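Local coordinates for protein 6-phosphogluconolactonase (Shewanella baltica, PDB 3NWP) that probably hydrolyses 6-phosphogluconolactone to 6-phosphogluconate, the second step of the oxidative pentose phosphate pathway, at residues A[66-70]-A[123-127]; A[159-164]-A[176-182]; A[38-44]-A[129-135]; A[187-193]-A[225-231]. All coordinates share one frame. Where two conformers were deposited one is given. Numbering follows the deposited sequence.

Contact 1 of 4, residues A[66-70]-A[123-127]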
# COMPACT_ATOMS: atom_id res chain seq x y z
N VAL A 66 11.49 1.35 -12.63
CA VAL A 66 10.61 1.03 -11.45
C VAL A 66 9.19 0.99 -11.93
O VAL A 66 8.68 1.98 -12.54
CB VAL A 66 10.77 2.06 -10.31
CG1 VAL A 66 9.79 1.69 -9.12
CG2 VAL A 66 12.23 2.18 -9.86
N TYR A 67 8.50 -0.12 -11.67
CA TYR A 67 7.09 -0.28 -11.92
C TYR A 67 6.32 0.06 -10.67
O TYR A 67 6.70 -0.40 -9.58
CB TYR A 67 6.78 -1.73 -12.32
CG TYR A 67 7.27 -2.14 -13.66
CD1 TYR A 67 8.59 -2.46 -13.86
CD2 TYR A 67 6.36 -2.35 -14.70
CE1 TYR A 67 9.04 -2.89 -15.12
CE2 TYR A 67 6.80 -2.78 -15.94
CZ TYR A 67 8.14 -3.04 -16.14
OH TYR A 67 8.62 -3.47 -17.36
N ILE A 68 5.28 0.89 -10.77
CA ILE A 68 4.53 1.33 -9.62
C ILE A 68 3.06 1.05 -9.77
O ILE A 68 2.49 1.20 -10.84
CB ILE A 68 4.70 2.84 -9.40
CG1 ILE A 68 6.18 3.24 -9.35
CG2 ILE A 68 3.96 3.24 -8.10
CD1 ILE A 68 6.43 4.76 -9.17
N THR A 69 2.43 0.53 -8.71
CA THR A 69 0.99 0.37 -8.70
C THR A 69 0.43 0.71 -7.31
O THR A 69 1.16 1.17 -6.42
CB THR A 69 0.55 -1.02 -9.21
OG1 THR A 69 -0.87 -0.99 -9.51
CG2 THR A 69 0.85 -2.17 -8.23
N LEU A 70 -0.87 0.53 -7.14
CA LEU A 70 -1.62 0.90 -5.96
C LEU A 70 -1.98 -0.31 -5.12
O LEU A 70 -2.28 -1.41 -5.65
CB LEU A 70 -2.95 1.57 -6.40
CG LEU A 70 -2.82 2.79 -7.32
CD1 LEU A 70 -4.19 3.26 -7.82
CD2 LEU A 70 -2.08 3.91 -6.59
N LEU A 123 -1.38 -6.38 -14.26
CA LEU A 123 -0.21 -6.44 -13.39
C LEU A 123 0.64 -7.70 -13.53
O LEU A 123 1.71 -7.79 -12.91
CB LEU A 123 -0.65 -6.40 -11.93
CG LEU A 123 -1.40 -5.12 -11.50
CD1 LEU A 123 -1.82 -5.32 -10.01
CD2 LEU A 123 -0.61 -3.82 -11.67
N SER A 124 0.15 -8.68 -14.31
CA SER A 124 0.80 -10.00 -14.39
C SER A 124 2.28 -9.88 -14.77
O SER A 124 3.08 -10.73 -14.36
CB SER A 124 0.07 -10.94 -15.36
OG SER A 124 -1.13 -11.38 -14.79
N ASN A 125 2.59 -8.82 -15.53
CA ASN A 125 3.93 -8.34 -15.87
C ASN A 125 4.81 -7.57 -14.85
O ASN A 125 5.98 -7.32 -15.13
CB ASN A 125 3.80 -7.38 -17.06
N PHE A 126 4.26 -7.10 -13.72
CA PHE A 126 5.09 -6.41 -12.73
C PHE A 126 6.06 -7.39 -12.14
O PHE A 126 5.66 -8.54 -11.91
CB PHE A 126 4.27 -5.89 -11.53
CG PHE A 126 3.72 -4.53 -11.69
CD1 PHE A 126 3.18 -4.13 -12.89
CD2 PHE A 126 3.91 -3.59 -10.71
CE1 PHE A 126 2.69 -2.85 -13.04
CE2 PHE A 126 3.41 -2.32 -10.86
CZ PHE A 126 2.84 -1.95 -12.01
N PRO A 127 7.28 -6.94 -11.81
CA PRO A 127 8.21 -7.74 -11.04
C PRO A 127 7.59 -8.15 -9.70
O PRO A 127 7.09 -7.28 -8.95
CB PRO A 127 9.40 -6.81 -10.80
CG PRO A 127 9.34 -5.84 -11.89
CD PRO A 127 7.91 -5.65 -12.22
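The Phe126 ring lies under the side chain of Tyr67, whose CB sits over its face, 3.8 Å from the ring centroid and 16° off the normal, a close CH-pi contact. The Tyr67 ring then turns its edge to the same Phe126 ring, a T-shaped pair with centroids 5.4 Å apart and planes at 60°. Pro127 covers one face of the tyrosine, its CD 4.1 Å from the Tyr67 centroid. Two residues along the strand, Thr69 CB meets Phe126 CE2 at 3.5 Å, so the phenylalanine spans both residues whose CA-to-CB bonds point toward the loop. Thr69 OG1, hydrogen-bonded to Arg103 O, also touches Leu123 CD2 at 3.6 Å. A type I beta turn from Leu123 to Phe126, closed by Phe126 N to Leu123 O at 2.8 Å, brings leucine and phenylalanine together. The arrangement is that of an alpha/beta sheet in which the loop between helix 112-122 and strand 132-135 packs its apolar side chains on one face of strand 66-74.

Contact 2 of 4, residues A[159-164]-A[176-182]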
# COMPACT_ATOMS: atom_id res chain seq x y z
N THR A 159 -7.58 -15.48 -1.42
CA THR A 159 -7.46 -15.66 -2.85
C THR A 159 -6.02 -15.73 -3.30
O THR A 159 -5.12 -15.16 -2.65
CB THR A 159 -8.19 -14.58 -3.61
OG1 THR A 159 -8.27 -14.95 -5.00
CG2 THR A 159 -7.47 -13.19 -3.52
N GLN A 160 -5.79 -16.46 -4.38
CA GLN A 160 -4.51 -16.35 -5.09
C GLN A 160 -4.52 -15.36 -6.20
O GLN A 160 -3.45 -15.08 -6.77
CB GLN A 160 -4.11 -17.75 -5.62
CG GLN A 160 -3.81 -18.77 -4.52
CD GLN A 160 -2.55 -18.39 -3.75
OE1 GLN A 160 -2.59 -18.21 -2.55
NE2 GLN A 160 -1.50 -18.11 -4.47
N ALA A 161 -5.68 -14.76 -6.53
CA ALA A 161 -5.70 -13.71 -7.53
C ALA A 161 -4.95 -12.48 -7.01
O ALA A 161 -4.92 -12.25 -5.80
CB ALA A 161 -7.12 -13.30 -7.90
N LEU A 162 -4.39 -11.71 -7.89
CA LEU A 162 -3.64 -10.53 -7.46
C LEU A 162 -4.51 -9.42 -6.89
O LEU A 162 -4.05 -8.64 -6.05
CB LEU A 162 -2.77 -9.98 -8.60
CG LEU A 162 -1.58 -10.87 -8.99
CD1 LEU A 162 -0.96 -10.16 -10.23
CD2 LEU A 162 -0.52 -11.01 -7.87
N CYS A 163 -5.75 -9.29 -7.39
CA CYS A 163 -6.66 -8.27 -6.87
C CYS A 163 -8.09 -8.74 -6.96
O CYS A 163 -8.45 -9.58 -7.80
CB CYS A 163 -6.43 -6.95 -7.51
SG CYS A 163 -6.50 -6.95 -9.28
N VAL A 164 -8.89 -8.20 -6.05
CA VAL A 164 -10.29 -8.57 -5.93
C VAL A 164 -11.09 -7.35 -5.57
O VAL A 164 -10.55 -6.36 -5.07
CB VAL A 164 -10.56 -9.65 -4.93
CG1 VAL A 164 -9.84 -10.97 -5.31
CG2 VAL A 164 -10.25 -9.22 -3.51
N ILE A 176 -11.36 -1.87 -5.42
CA ILE A 176 -10.50 -2.96 -5.85
C ILE A 176 -9.34 -2.93 -4.87
O ILE A 176 -8.91 -1.87 -4.41
CB ILE A 176 -10.10 -2.76 -7.30
CG1 ILE A 176 -9.28 -3.92 -7.82
CG2 ILE A 176 -9.37 -1.45 -7.51
CD1 ILE A 176 -9.53 -4.12 -9.31
N THR A 177 -8.85 -4.11 -4.54
CA THR A 177 -7.70 -4.21 -3.64
C THR A 177 -6.75 -5.26 -4.13
O THR A 177 -7.15 -6.35 -4.58
CB THR A 177 -8.19 -4.53 -2.22
OG1 THR A 177 -7.09 -4.37 -1.28
CG2 THR A 177 -8.75 -5.95 -2.05
N LEU A 178 -5.47 -5.04 -3.89
CA LEU A 178 -4.54 -6.15 -3.97
C LEU A 178 -4.89 -7.13 -2.86
O LEU A 178 -5.33 -6.77 -1.79
CB LEU A 178 -3.06 -5.69 -3.89
CG LEU A 178 -2.54 -4.76 -4.97
CD1 LEU A 178 -0.97 -4.64 -4.91
CD2 LEU A 178 -3.01 -5.11 -6.37
N SER A 179 -4.66 -8.41 -3.12
CA SER A 179 -4.93 -9.47 -2.18
C SER A 179 -3.83 -9.59 -1.13
O SER A 179 -2.75 -9.09 -1.31
CB SER A 179 -5.03 -10.81 -2.90
OG SER A 179 -3.83 -11.10 -3.60
N LYS A 180 -4.15 -10.26 -0.03
CA LYS A 180 -3.11 -10.59 0.94
C LYS A 180 -1.98 -11.37 0.30
O LYS A 180 -0.78 -11.08 0.53
CB LYS A 180 -3.70 -11.34 2.13
CG LYS A 180 -2.72 -11.61 3.26
CD LYS A 180 -3.19 -12.77 4.14
CE LYS A 180 -2.88 -14.12 3.53
NZ LYS A 180 -3.50 -15.22 4.34
N SER A 181 -2.30 -12.38 -0.49
CA SER A 181 -1.25 -13.18 -1.10
C SER A 181 -0.32 -12.30 -1.94
O SER A 181 0.92 -12.47 -1.92
CB SER A 181 -1.82 -14.35 -1.90
OG SER A 181 -2.66 -13.90 -2.90
N ALA A 182 -0.89 -11.33 -2.67
CA ALA A 182 -0.07 -10.40 -3.47
C ALA A 182 0.79 -9.50 -2.58
O ALA A 182 1.99 -9.30 -2.82
CB ALA A 182 -0.97 -9.51 -4.37
O HOH W 1 -5.00 -13.52 -0.49
O HOH W 2 -1.72 -13.14 -5.40
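Thr159, the first residue to leave helix 153-158, opens an ST turn in which its OG1 accepts from Ala161 N at 3.0 Å. Its carbonyl O receives Ser181 OG at 2.8 Å, while water 1 links the same Thr159 O (2.7 Å) to Ser181 N (2.9 Å). Gln160 is tied in by water 2, which donates to Gln160 O at 2.9 Å and Ser181 OG at 2.8 Å. Ala161 O accepts Ser179 OG at 2.7 Å; that hydroxyl oxygen, at the N-cap of helix 180-184, also accepts from Ala182 N at 3.1 Å. Leu162 O takes Ser179 N at 3.0 Å, and Leu162 CD2 packs on Ala182 CB at 3.8 Å. At Cys163 true strand pairing begins: it faces Leu178 as a non-hydrogen-bonded antiparallel pair, with Cys163 CB 4.0 Å from Leu178 CD2. Val164 and Thr177 follow as a hydrogen-bonded pair, N to O at 2.9 Å in both directions between Val164 and Thr177. Here the antiparallel hairpin of strands 163-166 and 175-178 runs into a serine-capped helix, and its second strand joins it to strand 66-74 of the central sheet.

Contact 3 of 4, residues A[38-44]-A[129-135]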
# COMPACT_ATOMS: atom_id res chain seq x y z
N LYS A 38 14.79 -4.38 -13.01
CA LYS A 38 13.55 -3.63 -12.86
C LYS A 38 13.11 -3.88 -11.41
O LYS A 38 13.39 -4.95 -10.84
CB LYS A 38 12.46 -4.14 -13.78
CG LYS A 38 12.70 -3.92 -15.31
CD LYS A 38 12.61 -2.40 -15.67
CE LYS A 38 12.81 -2.04 -17.14
NZ LYS A 38 14.21 -2.08 -17.43
N ALA A 39 12.43 -2.90 -10.84
CA ALA A 39 11.95 -2.99 -9.48
C ALA A 39 10.47 -2.70 -9.49
O ALA A 39 9.92 -2.24 -10.48
CB ALA A 39 12.68 -2.00 -8.60
N SER A 40 9.79 -3.05 -8.39
CA SER A 40 8.37 -2.77 -8.24
C SER A 40 8.07 -2.19 -6.86
O SER A 40 8.63 -2.58 -5.83
CB SER A 40 7.50 -3.99 -8.50
OG SER A 40 7.85 -5.05 -7.66
N LEU A 41 7.20 -1.18 -6.89
CA LEU A 41 6.73 -0.42 -5.74
C LEU A 41 5.20 -0.39 -5.71
O LEU A 41 4.55 -0.10 -6.73
CB LEU A 41 7.22 0.99 -5.88
CG LEU A 41 6.73 2.02 -4.87
CD1 LEU A 41 7.21 1.71 -3.44
CD2 LEU A 41 7.13 3.51 -5.30
N VAL A 42 4.62 -0.69 -4.55
CA VAL A 42 3.18 -0.56 -4.32
C VAL A 42 3.03 0.54 -3.32
O VAL A 42 3.68 0.56 -2.27
CB VAL A 42 2.59 -1.85 -3.76
CG1 VAL A 42 1.09 -1.65 -3.39
CG2 VAL A 42 2.81 -3.06 -4.79
N VAL A 43 2.17 1.51 -3.61
CA VAL A 43 1.87 2.57 -2.69
C VAL A 43 0.37 2.63 -2.33
O VAL A 43 -0.48 2.18 -3.13
CB VAL A 43 2.31 3.94 -3.19
CG1 VAL A 43 3.88 3.94 -3.37
CG2 VAL A 43 1.63 4.35 -4.55
N SER A 44 0.08 3.24 -1.19
CA SER A 44 -1.27 3.46 -0.73
C SER A 44 -1.66 4.94 -0.80
O SER A 44 -0.81 5.82 -0.92
CB SER A 44 -1.42 2.93 0.71
OG SER A 44 -1.13 1.53 0.78
N PRO A 129 8.45 -11.15 -6.49
CA PRO A 129 7.84 -10.36 -5.42
C PRO A 129 8.01 -8.87 -5.53
O PRO A 129 9.02 -8.39 -6.05
CB PRO A 129 8.52 -10.85 -4.15
CG PRO A 129 9.69 -11.53 -4.58
CD PRO A 129 9.47 -12.06 -5.93
N PHE A 130 7.06 -8.11 -5.02
CA PHE A 130 7.17 -6.69 -4.99
C PHE A 130 8.38 -6.30 -4.15
O PHE A 130 8.57 -6.83 -3.06
CB PHE A 130 5.93 -6.01 -4.41
CG PHE A 130 4.64 -6.27 -5.15
CD1 PHE A 130 4.49 -5.93 -6.48
CD2 PHE A 130 3.56 -6.73 -4.47
CE1 PHE A 130 3.28 -6.16 -7.14
CE2 PHE A 130 2.33 -6.94 -5.13
CZ PHE A 130 2.22 -6.63 -6.45
N ASP A 131 9.17 -5.33 -4.61
CA ASP A 131 10.35 -4.97 -3.83
C ASP A 131 10.01 -4.16 -2.58
O ASP A 131 10.58 -4.39 -1.50
CB ASP A 131 11.34 -4.21 -4.68
CG ASP A 131 11.85 -5.10 -5.82
OD1 ASP A 131 12.46 -6.17 -5.51
OD2 ASP A 131 11.54 -4.84 -7.00
N VAL A 132 9.09 -3.22 -2.72
CA VAL A 132 8.67 -2.35 -1.60
C VAL A 132 7.15 -2.14 -1.66
O VAL A 132 6.60 -1.84 -2.74
CB VAL A 132 9.35 -0.99 -1.67
CG1 VAL A 132 8.83 -0.09 -0.52
CG2 VAL A 132 10.87 -1.10 -1.56
N VAL A 133 6.48 -2.37 -0.54
CA VAL A 133 5.05 -2.07 -0.38
C VAL A 133 4.90 -1.08 0.73
O VAL A 133 5.40 -1.30 1.84
CB VAL A 133 4.29 -3.35 -0.03
CG1 VAL A 133 2.80 -3.07 0.28
CG2 VAL A 133 4.41 -4.37 -1.16
N VAL A 134 4.17 0.01 0.48
CA VAL A 134 3.91 1.06 1.46
C VAL A 134 2.42 1.03 1.76
O VAL A 134 1.59 1.22 0.87
CB VAL A 134 4.32 2.44 0.98
CG1 VAL A 134 4.19 3.45 2.17
CG2 VAL A 134 5.76 2.42 0.41
N LEU A 135 2.09 0.72 3.02
CA LEU A 135 0.75 0.60 3.52
C LEU A 135 0.32 1.74 4.47
O LEU A 135 1.19 2.37 5.12
CB LEU A 135 0.55 -0.76 4.22
CG LEU A 135 0.79 -2.02 3.38
CD1 LEU A 135 0.51 -3.24 4.33
CD2 LEU A 135 -0.19 -2.01 2.20
O HOH W 3 12.72 -6.56 -8.68
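Backbone hydrogen bonds set the parallel register of strands 39-43 and 132-135, whose axes run 4.7 Å apart and 6° from parallel. Val132 N donates to Ser40 O at 3.2 Å, Val42 N to Val132 O at 2.9 Å and Val134 N to Val42 O at 2.8 Å, so Ser40 and Val42 offer their polar groups to the partner strand. Leu41 CA adds a CA-H...O contact to Val132 O at 3.3 Å. Side chains extend the bonding at both ends: Ser44 OG donates to Val134 O at 2.7 Å, and Asp131 OD2 accepts Ser40 N at 2.9 Å, standing in for a strand carbonyl. Water 3 joins Lys38 O (2.8 Å) to Asp131 OD2 (2.7 Å), while Asp131 OD1 forms salt bridges with Arg36 and Arg187. Such neighbouring parallel strands, with helices against the sheet, make up the Rossmann-like alpha/beta core of this family; strands 66-74 and 189-194 flank the pair. Apolar packing falls on two faces. With Leu41 and Val132, on the side of helix 14-36, Leu41 CD1 touches Val132 CG1 at 3.8 Å and Val134 CG2 at 4.2 Å. On the other face Val42 CB meets Val133 CG2 at 4.1 Å, and Val42 CG2 rests over the Phe130 ring, 3.6 Å from its centroid and 7° off the normal.

Contact 4 of 4, residues A[187-193]-A[225-231]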
# COMPACT_ATOMS: atom_id res chain seq x y z
N ARG A 187 9.19 -8.17 -0.57
CA ARG A 187 10.47 -8.18 0.11
C ARG A 187 10.50 -7.30 1.36
O ARG A 187 11.16 -7.65 2.37
CB ARG A 187 11.59 -7.76 -0.87
CG ARG A 187 11.63 -8.58 -2.18
CD ARG A 187 12.89 -8.25 -3.04
NE ARG A 187 12.74 -8.81 -4.37
CZ ARG A 187 13.08 -10.05 -4.72
NH1 ARG A 187 13.61 -10.89 -3.85
NH2 ARG A 187 12.83 -10.47 -5.96
N GLN A 188 9.76 -6.18 1.31
CA GLN A 188 9.75 -5.21 2.40
C GLN A 188 8.40 -4.49 2.41
O GLN A 188 7.95 -4.04 1.34
CB GLN A 188 10.83 -4.20 2.24
CG GLN A 188 10.77 -3.03 3.25
CD GLN A 188 11.33 -3.41 4.60
OE1 GLN A 188 12.52 -3.81 4.70
NE2 GLN A 188 10.51 -3.36 5.66
N ILE A 189 7.76 -4.43 3.59
CA ILE A 189 6.58 -3.62 3.77
C ILE A 189 6.88 -2.53 4.77
O ILE A 189 7.58 -2.74 5.79
CB ILE A 189 5.43 -4.54 4.33
CG1 ILE A 189 5.06 -5.59 3.30
CG2 ILE A 189 4.24 -3.68 4.76
CD1 ILE A 189 4.12 -6.68 3.82
N TYR A 190 6.35 -1.32 4.50
CA TYR A 190 6.37 -0.18 5.43
C TYR A 190 4.96 0.15 5.81
O TYR A 190 4.09 0.11 4.93
CB TYR A 190 7.01 1.03 4.77
CG TYR A 190 8.47 0.84 4.51
CD1 TYR A 190 9.38 0.94 5.53
CD2 TYR A 190 8.96 0.57 3.24
CE1 TYR A 190 10.73 0.68 5.30
CE2 TYR A 190 10.31 0.38 2.98
CZ TYR A 190 11.20 0.46 4.04
OH TYR A 190 12.55 0.23 3.82
N LEU A 191 4.69 0.36 7.09
CA LEU A 191 3.41 0.87 7.52
C LEU A 191 3.62 2.29 8.02
O LEU A 191 4.36 2.50 9.00
CB LEU A 191 2.85 0.01 8.65
CG LEU A 191 1.52 0.43 9.20
CD1 LEU A 191 0.40 0.46 8.11
CD2 LEU A 191 1.09 -0.47 10.37
N HIS A 192 3.01 3.29 7.37
CA HIS A 192 3.23 4.70 7.59
C HIS A 192 2.04 5.21 8.36
O HIS A 192 0.91 5.29 7.82
CB HIS A 192 3.39 5.36 6.25
CG HIS A 192 3.60 6.84 6.29
ND1 HIS A 192 3.70 7.58 5.12
CD2 HIS A 192 3.82 7.69 7.31
CE1 HIS A 192 3.91 8.85 5.46
NE2 HIS A 192 3.99 8.94 6.77
N LEU A 193 2.28 5.59 9.61
CA LEU A 193 1.25 6.08 10.50
C LEU A 193 1.59 7.47 11.06
O LEU A 193 2.76 7.77 11.33
CB LEU A 193 1.11 5.15 11.71
CG LEU A 193 0.89 3.68 11.46
CD1 LEU A 193 0.85 2.91 12.80
CD2 LEU A 193 -0.42 3.49 10.67
N THR A 225 7.74 -11.78 5.82
CA THR A 225 8.05 -10.54 5.13
C THR A 225 8.27 -9.43 6.14
O THR A 225 7.40 -9.20 6.99
CB THR A 225 6.89 -10.10 4.22
OG1 THR A 225 6.56 -11.21 3.35
CG2 THR A 225 7.29 -8.79 3.46
N PRO A 226 9.42 -8.81 6.09
CA PRO A 226 9.72 -7.72 7.01
C PRO A 226 8.71 -6.60 6.92
O PRO A 226 8.36 -6.18 5.80
CB PRO A 226 11.08 -7.20 6.54
CG PRO A 226 11.68 -8.41 5.85
CD PRO A 226 10.56 -9.08 5.21
N VAL A 227 8.31 -6.10 8.08
CA VAL A 227 7.41 -4.97 8.18
C VAL A 227 8.04 -3.97 9.13
O VAL A 227 8.34 -4.27 10.30
CB VAL A 227 6.05 -5.40 8.78
CG1 VAL A 227 5.15 -4.15 8.95
CG2 VAL A 227 5.38 -6.39 7.90
N ASP A 228 8.25 -2.75 8.65
CA ASP A 228 8.80 -1.69 9.49
C ASP A 228 7.68 -0.62 9.66
O ASP A 228 7.15 -0.08 8.65
CB ASP A 228 9.99 -1.00 8.87
CG ASP A 228 11.25 -1.89 8.82
OD1 ASP A 228 11.18 -3.11 8.61
OD2 ASP A 228 12.34 -1.29 8.95
N VAL A 229 7.31 -0.32 10.89
CA VAL A 229 6.29 0.70 11.16
C VAL A 229 6.94 2.03 11.46
O VAL A 229 7.87 2.13 12.29
CB VAL A 229 5.45 0.28 12.38
CG1 VAL A 229 4.38 1.36 12.72
CG2 VAL A 229 4.83 -1.14 12.15
N PHE A 230 6.61 3.04 10.66
CA PHE A 230 7.12 4.41 10.80
C PHE A 230 6.04 5.31 11.37
O PHE A 230 4.90 5.36 10.80
CB PHE A 230 7.53 4.96 9.43
CG PHE A 230 8.89 4.55 8.97
CD1 PHE A 230 9.27 3.20 8.79
CD2 PHE A 230 9.84 5.51 8.67
CE1 PHE A 230 10.53 2.88 8.40
CE2 PHE A 230 11.12 5.17 8.26
CZ PHE A 230 11.48 3.89 8.11
N TRP A 231 6.33 6.01 12.46
CA TRP A 231 5.31 6.81 13.11
C TRP A 231 5.86 8.13 13.62
O TRP A 231 7.00 8.20 14.05
CB TRP A 231 4.66 6.04 14.29
CG TRP A 231 3.64 6.84 15.09
CD1 TRP A 231 2.31 6.99 14.82
CD2 TRP A 231 3.89 7.59 16.27
NE1 TRP A 231 1.73 7.82 15.72
CE2 TRP A 231 2.67 8.21 16.64
CE3 TRP A 231 5.04 7.84 17.03
CZ2 TRP A 231 2.55 9.02 17.77
CZ3 TRP A 231 4.93 8.66 18.14
CH2 TRP A 231 3.67 9.22 18.51
O HOH W 4 14.06 -2.91 6.81
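Five backbone hydrogen bonds join the two parallel strands: Ile189 N to Pro226 O, Asp228 N to Ile189 O, Leu191 N to Asp228 O and Leu193 N to Phe230 O, each at 2.9 Å, and Phe230 N to Leu191 O at 2.8 Å. Gln188 NE2 donates weakly to Asp228 OD1 at 3.0 Å, and water 4 connects Gln188 OE1 (2.8 Å) with Asp228 OD2 (3.2 Å). The face toward helix 14-36 mixes aromatic Tyr190 and Phe230, Tyr190 CD1 lying 3.7 Å from Phe230 CE1, with polar Asp228 and His192; Gln28 of that helix bonds Tyr190 OH. The opposite face is apolar, mostly aliphatic, with Ile189 CB to Val227 CG2 at 4.0 Å, Leu193 CD1 to Val229 CG1 at 3.9 Å and Leu193 CB against the indole atom Trp231 CD1 at 3.8 Å. Unbroken main-chain bonding between mostly buried residues, one face apolar and the other mixed, implies an interior sheet pairing of the alpha/beta core.

All four contacts reach one mixed sheet. Contacts 1 and 3 are the closest pair, with centres 8 Å apart; contact 1 is nested within the chain loop closed by contact 3, and Tyr67 N lies 2.8 Å from Ala39 O. Contact 4 continues the sheet from contact 3, centres 11 Å apart, through Val133 O to Tyr190 N and Leu135 N to Tyr190 O, both 2.8 Å. Contact 2 joins at the strand 66-74 side: Leu178 CD2 packs on Leu123 CD1 at 3.8 Å, and Leu178 CD1 on Val42 CG1 at 3.9 Å. It stays about 7 Å from contact 4 at the nearest atoms. A glycerol, probably from crystallisation, binds Val227 N in contact 4.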